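Side-chain contacts in cystathionine gamma-synthase (Xanthomonas oryzae pv. oryzae KACC 10331, PDB 6LD7), which probably catalyses, with pyridoxal 5'-phosphate as cofactor, the formation of cystathionine on the pathway to methionine: residues Thr165-Val170 against Leu196-Asp201; His109-Gly114 against Leu153-Ser158; Thr186-Ala191 against Arg302-Phe307; Asp66-Ala71 against Gly81-Thr86; Asp56-Arg59 against Thr64-Leu67. The protein carries 1 engineered substitution. All coordinates share one frame; numbering follows the deposited sequence.

Contact 1 of 5, residues Thr165-Val170 against Leu196-Asp201; sequences TDLRFV and LDFGAD
Phe-198 and Leu-167 both set CG anti to the carbonyl carbon, with chi1 of -65° and -69°, and this swings the phenyl ring in from the end of the 3-10 turn 196-198 to meet the leucine branch coming off the first turn of helix 167-176. The leucine lies against one face of the ring: its CB sits over Phe-198 CG at 3.9 Å, while Leu-167 CD1 reaches the ortho carbon Phe-198 CD2 at 3.7 Å. The two side chains run nearly perpendicular, giving a plain apolar contact. Arg-168 comes to the other ortho and meta carbons. Its chain bends at chi3 and brings NH2 to 3.6 Å from Phe-198 CE1, so that the ring's rim lies over one face of the guanidinium. The two planes stand 67° apart, far from a parallel stack. The helix start is fixed by Asp-166 at the N-cap, where OD1 accepts from Phe-169 N at 3.1 Å. Gly-199 follows Phe-198 with a positive phi, which suits glycine. The contact thus ties the N-terminal end of helix 167-176 to the loop entering strand 202-206. Leu-167 also packs on Ile-154 of strand 151-155, Phe-198 touches Gln-303 of helix 297-303, and Ala-200 rests on Thr-181 and Val-183 of strand 180-184.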
# COMPACT_ATOMS: atom_id res chain seq x y z
N THR C 165 31.70 7.99 21.33
CA THR C 165 31.56 8.94 22.42
C THR C 165 31.11 8.17 23.64
O THR C 165 30.15 7.33 23.55
CB THR C 165 30.51 9.99 22.09
OG1 THR C 165 30.88 10.59 20.85
CG2 THR C 165 30.34 11.00 23.18
N ASP C 166 31.67 8.56 24.77
CA ASP C 166 31.39 7.89 26.06
C ASP C 166 30.12 8.48 26.63
O ASP C 166 30.10 9.63 27.12
CB ASP C 166 32.64 8.00 26.93
CG ASP C 166 32.49 7.42 28.33
OD1 ASP C 166 31.30 7.17 28.80
OD2 ASP C 166 33.56 7.22 28.90
N LEU C 167 29.04 7.73 26.52
CA LEU C 167 27.71 8.25 26.91
C LEU C 167 27.72 8.67 28.37
O LEU C 167 27.19 9.77 28.70
CB LEU C 167 26.64 7.18 26.64
CG LEU C 167 26.38 6.90 25.15
CD1 LEU C 167 25.39 5.77 24.98
CD2 LEU C 167 25.85 8.16 24.47
N ARG C 168 28.11 7.78 29.26
CA ARG C 168 28.01 8.06 30.72
C ARG C 168 28.83 9.34 31.03
O ARG C 168 28.37 10.20 31.75
CB ARG C 168 28.53 6.89 31.61
CG ARG C 168 28.00 7.03 33.03
CD ARG C 168 28.35 5.91 33.98
NE ARG C 168 27.57 4.70 33.83
CZ ARG C 168 27.90 3.61 33.11
NH1 ARG C 168 29.02 3.52 32.40
NH2 ARG C 168 27.03 2.62 33.04
N PHE C 169 30.05 9.43 30.52
CA PHE C 169 30.93 10.60 30.75
C PHE C 169 30.20 11.87 30.29
O PHE C 169 30.04 12.90 31.06
CB PHE C 169 32.28 10.41 30.04
CG PHE C 169 33.14 11.65 29.99
CD1 PHE C 169 33.63 12.21 31.16
CD2 PHE C 169 33.53 12.20 28.78
CE1 PHE C 169 34.38 13.39 31.13
CE2 PHE C 169 34.30 13.35 28.74
CZ PHE C 169 34.71 13.97 29.91
N VAL C 170 29.74 11.87 29.02
CA VAL C 170 29.19 13.13 28.45
C VAL C 170 27.91 13.51 29.17
O VAL C 170 27.76 14.71 29.55
CB VAL C 170 28.99 13.06 26.94
CG1 VAL C 170 28.29 14.30 26.39
CG2 VAL C 170 30.34 12.89 26.29
N LEU C 196 19.16 6.01 26.75
CA LEU C 196 18.33 6.46 27.91
C LEU C 196 18.75 5.67 29.13
O LEU C 196 18.49 6.19 30.17
CB LEU C 196 16.82 6.31 27.68
CG LEU C 196 16.23 6.97 26.41
CD1 LEU C 196 14.70 6.78 26.30
CD2 LEU C 196 16.53 8.45 26.34
N ASP C 197 19.39 4.51 29.01
CA ASP C 197 19.87 3.78 30.20
C ASP C 197 21.00 4.58 30.85
O ASP C 197 21.23 4.35 31.98
CB ASP C 197 20.40 2.38 29.87
CG ASP C 197 19.32 1.36 29.55
OD1 ASP C 197 18.17 1.72 29.70
OD2 ASP C 197 19.64 0.18 29.19
N PHE C 198 21.71 5.44 30.12
CA PHE C 198 22.84 6.24 30.60
C PHE C 198 22.33 7.61 31.07
O PHE C 198 23.14 8.46 31.34
CB PHE C 198 23.88 6.33 29.48
CG PHE C 198 24.51 5.01 29.13
CD1 PHE C 198 25.57 4.53 29.85
CD2 PHE C 198 24.04 4.24 28.10
CE1 PHE C 198 26.13 3.29 29.59
CE2 PHE C 198 24.63 3.01 27.82
CZ PHE C 198 25.66 2.54 28.58
N GLY C 199 21.03 7.86 31.06
CA GLY C 199 20.46 9.11 31.60
C GLY C 199 20.20 10.18 30.53
O GLY C 199 19.78 11.28 30.88
N ALA C 200 20.35 9.88 29.26
CA ALA C 200 19.98 10.86 28.18
C ALA C 200 18.52 11.29 28.28
O ALA C 200 17.70 10.46 28.65
CB ALA C 200 20.25 10.28 26.81
N ASP C 201 18.21 12.55 27.90
CA ASP C 201 16.83 13.05 27.92
C ASP C 201 16.08 12.51 26.71
O ASP C 201 14.88 12.14 26.86
CB ASP C 201 16.84 14.55 28.00
CG ASP C 201 17.57 15.03 29.26
OD1 ASP C 201 16.98 14.87 30.34
OD2 ASP C 201 18.77 15.51 29.16

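Contact 2 of 5, residues His109-Gly114 against Leu153-Ser158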
# COMPACT_ATOMS: atom_id res chain seq x y z
N HIS C 109 31.78 17.80 16.29
CA HIS C 109 32.56 18.22 15.12
C HIS C 109 32.25 17.30 13.94
O HIS C 109 32.26 17.75 12.84
CB HIS C 109 34.01 18.35 15.59
CG HIS C 109 34.73 17.03 15.73
ND1 HIS C 109 34.32 16.00 16.64
CD2 HIS C 109 35.73 16.51 14.99
CE1 HIS C 109 35.08 14.94 16.45
NE2 HIS C 109 35.92 15.22 15.44
N ASP C 110 31.99 16.02 14.12
CA ASP C 110 31.88 15.10 12.96
C ASP C 110 30.41 14.64 12.80
O ASP C 110 30.17 13.57 12.30
CB ASP C 110 32.87 13.95 13.18
CG ASP C 110 32.67 13.15 14.47
OD1 ASP C 110 31.81 13.52 15.27
OD2 ASP C 110 33.41 12.12 14.68
N ALA C 111 29.43 15.36 13.34
CA ALA C 111 28.00 14.93 13.21
C ALA C 111 27.61 14.79 11.71
O ALA C 111 28.18 15.47 10.88
CB ALA C 111 27.09 15.95 13.89
N TYR C 112 26.57 14.03 11.45
CA TYR C 112 25.88 13.90 10.15
C TYR C 112 25.76 15.27 9.42
O TYR C 112 25.31 16.27 10.03
CB TYR C 112 24.51 13.23 10.42
CG TYR C 112 23.74 13.08 9.13
CD1 TYR C 112 24.33 12.45 8.02
CD2 TYR C 112 22.48 13.64 8.99
CE1 TYR C 112 23.63 12.34 6.81
CE2 TYR C 112 21.76 13.53 7.81
CZ TYR C 112 22.34 12.90 6.71
OH TYR C 112 21.63 12.88 5.55
N GLY C 113 26.22 15.33 8.15
CA GLY C 113 26.18 16.50 7.27
C GLY C 113 24.75 17.12 7.18
O GLY C 113 24.67 18.37 7.19
N GLY C 114 23.66 16.32 7.16
CA GLY C 114 22.29 16.89 7.10
C GLY C 114 21.98 17.60 8.42
O GLY C 114 21.37 18.69 8.45
N LEU C 153 24.08 17.48 21.72
CA LEU C 153 23.80 16.39 20.77
C LEU C 153 25.02 15.44 20.81
O LEU C 153 26.19 15.92 20.61
CB LEU C 153 23.55 16.92 19.35
CG LEU C 153 23.62 15.88 18.22
CD1 LEU C 153 22.45 14.96 18.30
CD2 LEU C 153 23.64 16.54 16.84
N ILE C 154 24.73 14.15 20.93
CA ILE C 154 25.74 13.09 20.78
C ILE C 154 25.37 12.21 19.61
O ILE C 154 24.23 11.76 19.54
CB ILE C 154 25.80 12.27 22.04
CG1 ILE C 154 26.05 13.14 23.26
CG2 ILE C 154 26.80 11.16 21.91
CD1 ILE C 154 25.86 12.39 24.50
N GLU C 155 26.33 11.89 18.77
CA GLU C 155 26.09 10.93 17.67
C GLU C 155 27.18 9.87 17.75
O GLU C 155 28.42 10.13 17.43
CB GLU C 155 26.06 11.63 16.32
CG GLU C 155 25.73 10.72 15.14
CD GLU C 155 25.84 11.43 13.81
OE1 GLU C 155 26.28 10.70 12.82
OE2 GLU C 155 25.48 12.73 13.77
N THR C 156 26.82 8.71 18.28
CA THR C 156 27.84 7.65 18.44
C THR C 156 27.29 6.32 17.99
O THR C 156 26.26 5.90 18.51
CB THR C 156 28.12 7.06 19.84
OG1 THR C 156 27.40 7.43 21.02
CG2 THR C 156 29.55 6.75 20.00
N PRO C 157 28.08 5.48 17.29
CA PRO C 157 29.33 5.86 16.65
C PRO C 157 29.16 6.92 15.57
O PRO C 157 28.06 7.03 15.01
CB PRO C 157 29.75 4.56 15.91
CG PRO C 157 29.03 3.48 16.63
CD PRO C 157 27.72 4.12 16.97
N SER C 158 30.24 7.59 15.23
CA SER C 158 30.26 8.68 14.24
C SER C 158 30.41 8.04 12.85
O SER C 158 30.82 6.89 12.73
CB SER C 158 31.39 9.70 14.60
OG SER C 158 32.63 9.26 14.04
O HOH W 1 28.76 11.23 12.33
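Tyr-112 N donates to Glu-155 OE2 at 2.9 Å, an almost straight bond (170°) that arrives on the syn side of the carboxylate, 17° out of its plane. The pair joins Glu-155, on strand 151-155 in the central seven-stranded sheet of the fold-type I pyridoxal-phosphate enzymes, to the start of helix 113-124, where Tyr-112 holds the N-cap position. Glu-155 gets there with an extended chain, CG anti to its backbone N (chi1 -177°), and OE2 also lies 3.6 Å from Ala-111 CB. The second oxygen, Glu-155 OE1, faces a water at 2.6 Å that can bridge to the backbone O of Asp-110. Farther along, Asp-110 OD2 and Ser-158 OG lie 3.0 Å apart, a weak link; the serine OG is also bonded to Arg-163 N. Ser-158, just after the cis peptide before Pro-157, points its CB toward the other segment. The tyrosine ring itself leads away from the strand, and its OH bonds to Arg-59 of the second subunit. Gly-114 N sits 3.4 Å above the plane of the Tyr-112 ring, over its centre.

Contact 3 of 5, residues Thr186-Ala191 against Arg302-Phe307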
# COMPACT_ATOMS: atom_id res chain seq x y z
N THR C 186 20.96 6.27 15.41
CA THR C 186 20.62 5.72 14.10
C THR C 186 21.53 4.55 13.76
O THR C 186 20.98 3.55 13.34
CB THR C 186 20.70 6.76 12.99
OG1 THR C 186 19.72 7.75 13.27
CG2 THR C 186 20.47 6.16 11.63
N PHE C 187 22.85 4.70 13.99
CA PHE C 187 23.87 3.76 13.48
C PHE C 187 23.70 2.40 14.14
O PHE C 187 23.97 1.40 13.53
CB PHE C 187 25.28 4.25 13.68
CG PHE C 187 26.03 4.63 12.45
CD1 PHE C 187 25.43 5.40 11.46
CD2 PHE C 187 27.37 4.28 12.31
CE1 PHE C 187 26.14 5.78 10.33
CE2 PHE C 187 28.09 4.66 11.17
CZ PHE C 187 27.47 5.40 10.18
N LEU C 188 23.30 2.33 15.38
CA LEU C 188 23.27 1.00 16.07
C LEU C 188 21.84 0.50 16.31
O LEU C 188 21.65 -0.72 16.60
CB LEU C 188 23.98 1.10 17.44
CG LEU C 188 25.48 1.29 17.37
CD1 LEU C 188 26.07 1.52 18.77
CD2 LEU C 188 26.07 0.04 16.76
N SER C 189 20.85 1.39 16.35
CA SER C 189 19.44 1.05 16.66
C SER C 189 19.33 0.75 18.12
O SER C 189 20.30 0.41 18.80
CB SER C 189 18.93 -0.13 15.81
OG SER C 189 19.13 -1.41 16.45
N PRO C 190 18.09 0.64 18.60
CA PRO C 190 17.84 0.35 19.99
C PRO C 190 18.23 -1.07 20.38
O PRO C 190 18.41 -1.32 21.57
CB PRO C 190 16.34 0.48 20.15
CG PRO C 190 15.90 1.27 18.91
CD PRO C 190 16.85 0.88 17.82
N ALA C 191 18.36 -1.98 19.44
CA ALA C 191 18.74 -3.35 19.81
C ALA C 191 20.21 -3.36 20.28
O ALA C 191 20.58 -4.33 20.88
CB ALA C 191 18.60 -4.25 18.60
N ARG C 302 31.64 -2.01 26.16
CA ARG C 302 30.81 -1.82 27.40
C ARG C 302 29.52 -1.06 27.10
O ARG C 302 28.61 -1.40 27.75
CB ARG C 302 31.56 -1.06 28.52
CG ARG C 302 32.67 -1.96 29.07
CD ARG C 302 32.27 -3.08 30.05
NE ARG C 302 32.03 -2.41 31.35
CZ ARG C 302 32.97 -1.86 32.15
NH1 ARG C 302 32.61 -1.22 33.26
NH2 ARG C 302 34.26 -1.97 31.88
N GLN C 303 29.47 -0.02 26.27
CA GLN C 303 28.20 0.72 26.23
C GLN C 303 27.26 0.21 25.11
O GLN C 303 26.16 0.68 25.07
CB GLN C 303 28.46 2.20 26.15
CG GLN C 303 28.83 2.73 24.83
CD GLN C 303 29.04 4.23 24.80
OE1 GLN C 303 29.21 4.90 25.81
NE2 GLN C 303 29.27 4.73 23.61
N GLN C 304 27.70 -0.69 24.24
CA GLN C 304 26.99 -1.23 23.07
C GLN C 304 26.77 -2.74 23.31
O GLN C 304 27.63 -3.33 23.95
CB GLN C 304 27.75 -1.03 21.73
CG GLN C 304 28.18 0.41 21.44
CD GLN C 304 29.00 0.57 20.18
OE1 GLN C 304 29.52 1.67 19.98
NE2 GLN C 304 29.14 -0.47 19.34
N LYS C 305 25.69 -3.36 22.80
CA LYS C 305 25.49 -4.82 22.89
C LYS C 305 26.08 -5.49 21.66
O LYS C 305 26.00 -6.69 21.61
CB LYS C 305 24.02 -5.16 23.06
CG LYS C 305 23.41 -4.40 24.24
CD LYS C 305 21.89 -4.32 24.30
CE LYS C 305 21.31 -5.38 25.22
NZ LYS C 305 19.97 -4.98 25.69
N GLY C 306 26.67 -4.76 20.71
CA GLY C 306 27.44 -5.44 19.65
C GLY C 306 28.18 -4.37 18.92
O GLY C 306 27.91 -3.17 19.23
N PHE C 307 29.03 -4.71 17.98
CA PHE C 307 29.87 -3.66 17.33
C PHE C 307 29.19 -3.15 16.04
O PHE C 307 29.74 -2.28 15.40
CB PHE C 307 31.23 -4.30 17.09
CG PHE C 307 31.94 -4.63 18.37
CD1 PHE C 307 32.32 -3.59 19.21
CD2 PHE C 307 32.28 -5.93 18.69
CE1 PHE C 307 33.04 -3.85 20.37
CE2 PHE C 307 32.99 -6.19 19.87
CZ PHE C 307 33.33 -5.14 20.71
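Van der Waals packing of a methyl on an amide carries most of this contact, and it centres on Leu-188 and Gln-304. Gln-304 sets CG anti to the carbonyl carbon (chi1 -53°) and runs extended from there, which carries its amide to the leucine. The methyl Leu-188 CD1 stands squarely over the flat face of that amide, 3.4 Å from Gln-304 CD and 3.6 Å from Gln-304 CG, with the amide oxygen and nitrogen only slightly farther off. Leu-188 CD2 adds a looser touch on Gln-304 NE2. The two side chains cross at about a right angle.

Hydrogen bonds within each segment hold these groups in position. Gln-304 NE2 donates to Gly-306 O at 3.0 Å, and because that oxygen lies only 5° out of the amide plane, the bond uses the amide edge and fixes the rotation of the group, while the methyl takes the face. On the facing loop, Ser-189 OG gives its proton to Leu-188 O at 2.6 Å and accepts from Ala-191 N at 3.1 Å; the second bond makes an ST turn that curls the chain just after Leu-188.

The third element is aliphatic chain against backbone: Lys-305 CD lies 3.7 Å from Ala-191 O, and a backbone bond between Lys-305 and Leu-192 runs close by.

In the fold, the contact joins the loop following strand 180-184 to the chain leaving helix 297-303. Leu-188 also packs on Pro-157, Ala-191 rests on Leu-259 and Leu-263 of helix 259-277, and Pro-190 meets Leu-75 and Glu-76 of helix 63-76.

Contact 4 of 5, residues Asp66-Ala71 against Gly81-Thr86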
# COMPACT_ATOMS: atom_id res chain seq x y z
N ASP C 66 1.12 5.40 16.28
CA ASP C 66 1.31 5.28 17.72
C ASP C 66 1.79 3.87 18.08
O ASP C 66 2.53 3.76 19.00
CB ASP C 66 0.03 5.59 18.49
CG ASP C 66 -0.20 7.08 18.59
OD1 ASP C 66 0.70 7.85 18.21
OD2 ASP C 66 -1.31 7.45 18.90
N LEU C 67 1.40 2.84 17.38
CA LEU C 67 1.97 1.51 17.68
C LEU C 67 3.47 1.56 17.47
O LEU C 67 4.11 0.89 18.15
CB LEU C 67 1.44 0.50 16.70
CG LEU C 67 0.38 -0.44 17.19
CD1 LEU C 67 -0.04 -1.29 15.99
CD2 LEU C 67 0.94 -1.28 18.33
N LEU C 68 3.93 2.18 16.39
CA LEU C 68 5.36 2.23 16.13
C LEU C 68 6.03 3.09 17.22
O LEU C 68 7.10 2.74 17.71
CB LEU C 68 5.62 2.75 14.72
CG LEU C 68 7.08 2.95 14.38
CD1 LEU C 68 7.81 1.61 14.39
CD2 LEU C 68 7.23 3.57 12.99
N GLY C 69 5.44 4.23 17.53
CA GLY C 69 5.87 5.05 18.66
C GLY C 69 6.07 4.28 19.94
O GLY C 69 7.16 4.39 20.56
N GLU C 70 5.05 3.53 20.32
CA GLU C 70 5.09 2.74 21.54
C GLU C 70 6.12 1.63 21.41
O GLU C 70 6.86 1.41 22.39
CB GLU C 70 3.78 2.02 21.80
CG GLU C 70 2.76 2.84 22.50
CD GLU C 70 1.38 2.15 22.36
OE1 GLU C 70 1.33 0.84 22.21
OE2 GLU C 70 0.36 2.90 22.29
N ALA C 71 6.23 0.93 20.28
CA ALA C 71 7.26 -0.13 20.16
C ALA C 71 8.67 0.51 20.29
O ALA C 71 9.49 -0.04 21.03
CB ALA C 71 7.19 -0.87 18.87
N GLY C 81 7.08 7.74 22.25
CA GLY C 81 7.75 8.01 20.97
C GLY C 81 6.90 8.85 20.05
O GLY C 81 5.69 8.67 20.07
N VAL C 82 7.54 9.73 19.29
CA VAL C 82 6.89 10.48 18.21
C VAL C 82 7.54 10.03 16.93
O VAL C 82 8.75 9.97 16.90
CB VAL C 82 7.05 11.99 18.44
CG1 VAL C 82 6.42 12.81 17.36
CG2 VAL C 82 6.41 12.37 19.73
N ILE C 83 6.73 9.79 15.90
CA ILE C 83 7.18 9.32 14.58
C ILE C 83 7.07 10.49 13.58
O ILE C 83 5.95 11.02 13.36
CB ILE C 83 6.35 8.09 14.17
CG1 ILE C 83 6.44 6.91 15.17
CG2 ILE C 83 6.78 7.62 12.79
CD1 ILE C 83 7.82 6.42 15.50
N THR C 84 8.15 10.78 12.86
CA THR C 84 8.25 11.91 11.93
C THR C 84 8.33 11.38 10.52
O THR C 84 8.71 10.19 10.27
CB THR C 84 9.42 12.82 12.35
OG1 THR C 84 10.65 12.09 12.31
CG2 THR C 84 9.21 13.37 13.75
N SER C 85 8.09 12.26 9.58
CA SER C 85 8.15 11.91 8.15
C SER C 85 9.58 11.66 7.68
O SER C 85 9.70 10.91 6.72
CB SER C 85 7.47 12.99 7.32
OG SER C 85 8.23 14.17 7.53
N THR C 86 10.61 12.18 8.36
CA THR C 86 12.02 11.85 8.08
C THR C 86 12.85 11.92 9.34
O THR C 86 12.41 12.54 10.39
CB THR C 86 12.57 12.85 7.06
OG1 THR C 86 12.69 14.17 7.60
CG2 THR C 86 11.71 12.95 5.82
O HOH W 2 3.50 8.06 18.03
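Gly-69 and Gly-81 face each other where helix 66-71 passes strand 81-84, the short axes 6.7 Å apart at closest approach and inclined at 127°. The unit is a helix followed by a tight connection into strand 80-84, which is outermost within this chain in the seven-stranded sheet of the fold-type I domain and antiparallel to strand 220-224. With no side chain on either glycine, their CA atoms come within 4.2 Å, and Gly-69 O lies 3.7 Å from Gly-81 CA. Ile-83 packs beside the glycine pair. Its CG1, anti to the carbonyl carbon (chi1 -58°), reaches Gly-69 N at 3.7 Å, and its CD1 meets Leu-68 CG at 3.7 Å, the two side chains crossing almost perpendicularly. Leu-68 continues to Thr-252 and Leu-253 of helix 246-256. Val-82, pointing the other way, packs against helices 227-240 and 87-98. At the polar margin a water donates both to Asp-66 OD1 and to Gly-81 O, linking helix and strand. Past the strand, Thr-86 OG1 bonds to Gly-89 N and to Gly-241 O of the second subunit. Thr-84 OG1 donates to Thr-86 O at 2.6 Å, from 41° above the carbonyl plane.

Contact 5 of 5, residues Asp56-Arg59 against Thr64-Leu67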
# COMPACT_ATOMS: atom_id res chain seq x y z
N ASP C 56 -8.94 11.94 16.74
CA ASP C 56 -9.84 12.86 15.97
C ASP C 56 -9.21 13.15 14.57
O ASP C 56 -9.95 13.30 13.60
CB ASP C 56 -10.20 14.11 16.78
CG ASP C 56 -9.00 15.01 17.00
OD1 ASP C 56 -7.94 14.51 17.38
OD2 ASP C 56 -9.08 16.18 16.63
N TYR C 57 -7.89 13.28 14.46
CA TYR C 57 -7.26 13.76 13.19
C TYR C 57 -5.83 13.22 13.06
O TYR C 57 -5.06 13.54 14.06
CB TYR C 57 -7.25 15.32 13.19
CG TYR C 57 -6.97 15.91 11.85
CD1 TYR C 57 -7.83 15.71 10.76
CD2 TYR C 57 -5.80 16.63 11.65
CE1 TYR C 57 -7.56 16.26 9.50
CE2 TYR C 57 -5.48 17.13 10.39
CZ TYR C 57 -6.38 16.97 9.32
OH TYR C 57 -6.05 17.58 8.14
N THR C 58 -5.46 12.58 11.92
CA THR C 58 -4.17 11.87 11.83
C THR C 58 -2.95 12.79 11.98
O THR C 58 -2.02 12.25 12.59
CB THR C 58 -3.92 10.72 10.83
OG1 THR C 58 -2.96 10.71 9.73
CG2 THR C 58 -5.13 9.88 10.76
N ARG C 59 -2.98 14.09 11.68
CA ARG C 59 -1.77 14.94 11.77
C ARG C 59 -1.37 14.90 13.26
O ARG C 59 -0.18 14.89 13.59
CB ARG C 59 -1.94 16.39 11.31
CG ARG C 59 -0.84 17.29 11.88
CD ARG C 59 -0.68 18.62 11.25
NE ARG C 59 -1.93 19.20 10.76
CZ ARG C 59 -2.85 19.80 11.53
NH1 ARG C 59 -2.65 19.82 12.83
NH2 ARG C 59 -3.95 20.37 11.02
N THR C 64 -2.02 3.57 13.99
CA THR C 64 -0.94 2.79 13.32
C THR C 64 0.42 3.44 13.64
O THR C 64 1.41 2.73 13.97
CB THR C 64 -1.20 2.72 11.82
OG1 THR C 64 -2.46 2.03 11.69
CG2 THR C 64 -0.03 2.05 11.13
N ARG C 65 0.48 4.77 13.56
CA ARG C 65 1.71 5.53 13.87
C ARG C 65 2.10 5.33 15.37
O ARG C 65 3.25 5.13 15.66
CB ARG C 65 1.54 7.00 13.47
CG ARG C 65 2.85 7.75 13.56
CD ARG C 65 2.87 9.08 12.81
NE ARG C 65 1.97 9.89 13.46
CZ ARG C 65 0.91 10.51 12.91
NH1 ARG C 65 0.66 10.65 11.62
NH2 ARG C 65 0.14 11.13 13.77
N ASP C 66 1.12 5.40 16.28
CA ASP C 66 1.31 5.28 17.72
C ASP C 66 1.79 3.87 18.08
O ASP C 66 2.53 3.76 19.00
CB ASP C 66 0.03 5.59 18.49
CG ASP C 66 -0.20 7.08 18.59
OD1 ASP C 66 0.70 7.85 18.21
OD2 ASP C 66 -1.31 7.45 18.90
N LEU C 67 1.40 2.84 17.38
CA LEU C 67 1.97 1.51 17.68
C LEU C 67 3.47 1.56 17.47
O LEU C 67 4.11 0.89 18.15
CB LEU C 67 1.44 0.50 16.70
CG LEU C 67 0.38 -0.44 17.19
CD1 LEU C 67 -0.04 -1.29 15.99
CD2 LEU C 67 0.94 -1.28 18.33
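Loop 56-59 runs past the first turns of helix 63-76 with its backbone well separated from it, Thr-58 CA and Arg-65 CA being 8.9 Å apart, and an arginine side chain spans the interval. The loop belongs to the active site that fold-type I enzymes build between subunits: Tyr-57 OH and Arg-59 NE both hydrogen-bond to the pyridoxal-phosphate-lysine of the second subunit. Arg-65, on the helix, bonds to this loop through its backbone. With CG anti to the backbone N (chi1 -170°) and a bend at chi3, its guanidinium turns an edge to Thr-58 O. The main bond, from Arg-65 NH2 to Thr-58 O, is 2.7 Å long and runs nearly along the C=O axis, with the oxygen close to the guanidinium plane. Arg-65 NH1 adds a weak bond to that oxygen at 3.3 Å, and bonds also to Gly-244 O. Arg-59 O, obliquely off the guanidinium, is merely a neighbour of it; its hydrogen bond is with Thr-243 OG1. Arg-65 is therefore a second-shell residue, gripping the backbone between two that touch the cofactor. Within the loop, Tyr-57 CE2 sits 3.5 Å above the Arg-59 guanidinium plane, toward its rim.

Along the chain, contacts 5 and 4 come first and share Asp-66 and Leu-67 of helix 63-76; their centres are 9 Å apart, and Arg-65 CG packs on Ile-83 CB. Contact 2 follows, then contacts 1 and 3, whose segments alternate in sequence. These three form a second cluster with centres 13 to 15 Å apart: Gln-303 probably hydrogen-bonds to Thr-165 and Leu-167, while Pro-157 packs on Leu-188. Contacts 2 and 4 both reach the seven-stranded sheet, though their centres lie 22 Å apart. Contacts 2, 4 and 5 touch the second subunit, so Tyr-112 of one subunit meets Arg-59 of another in the four-chain assembly.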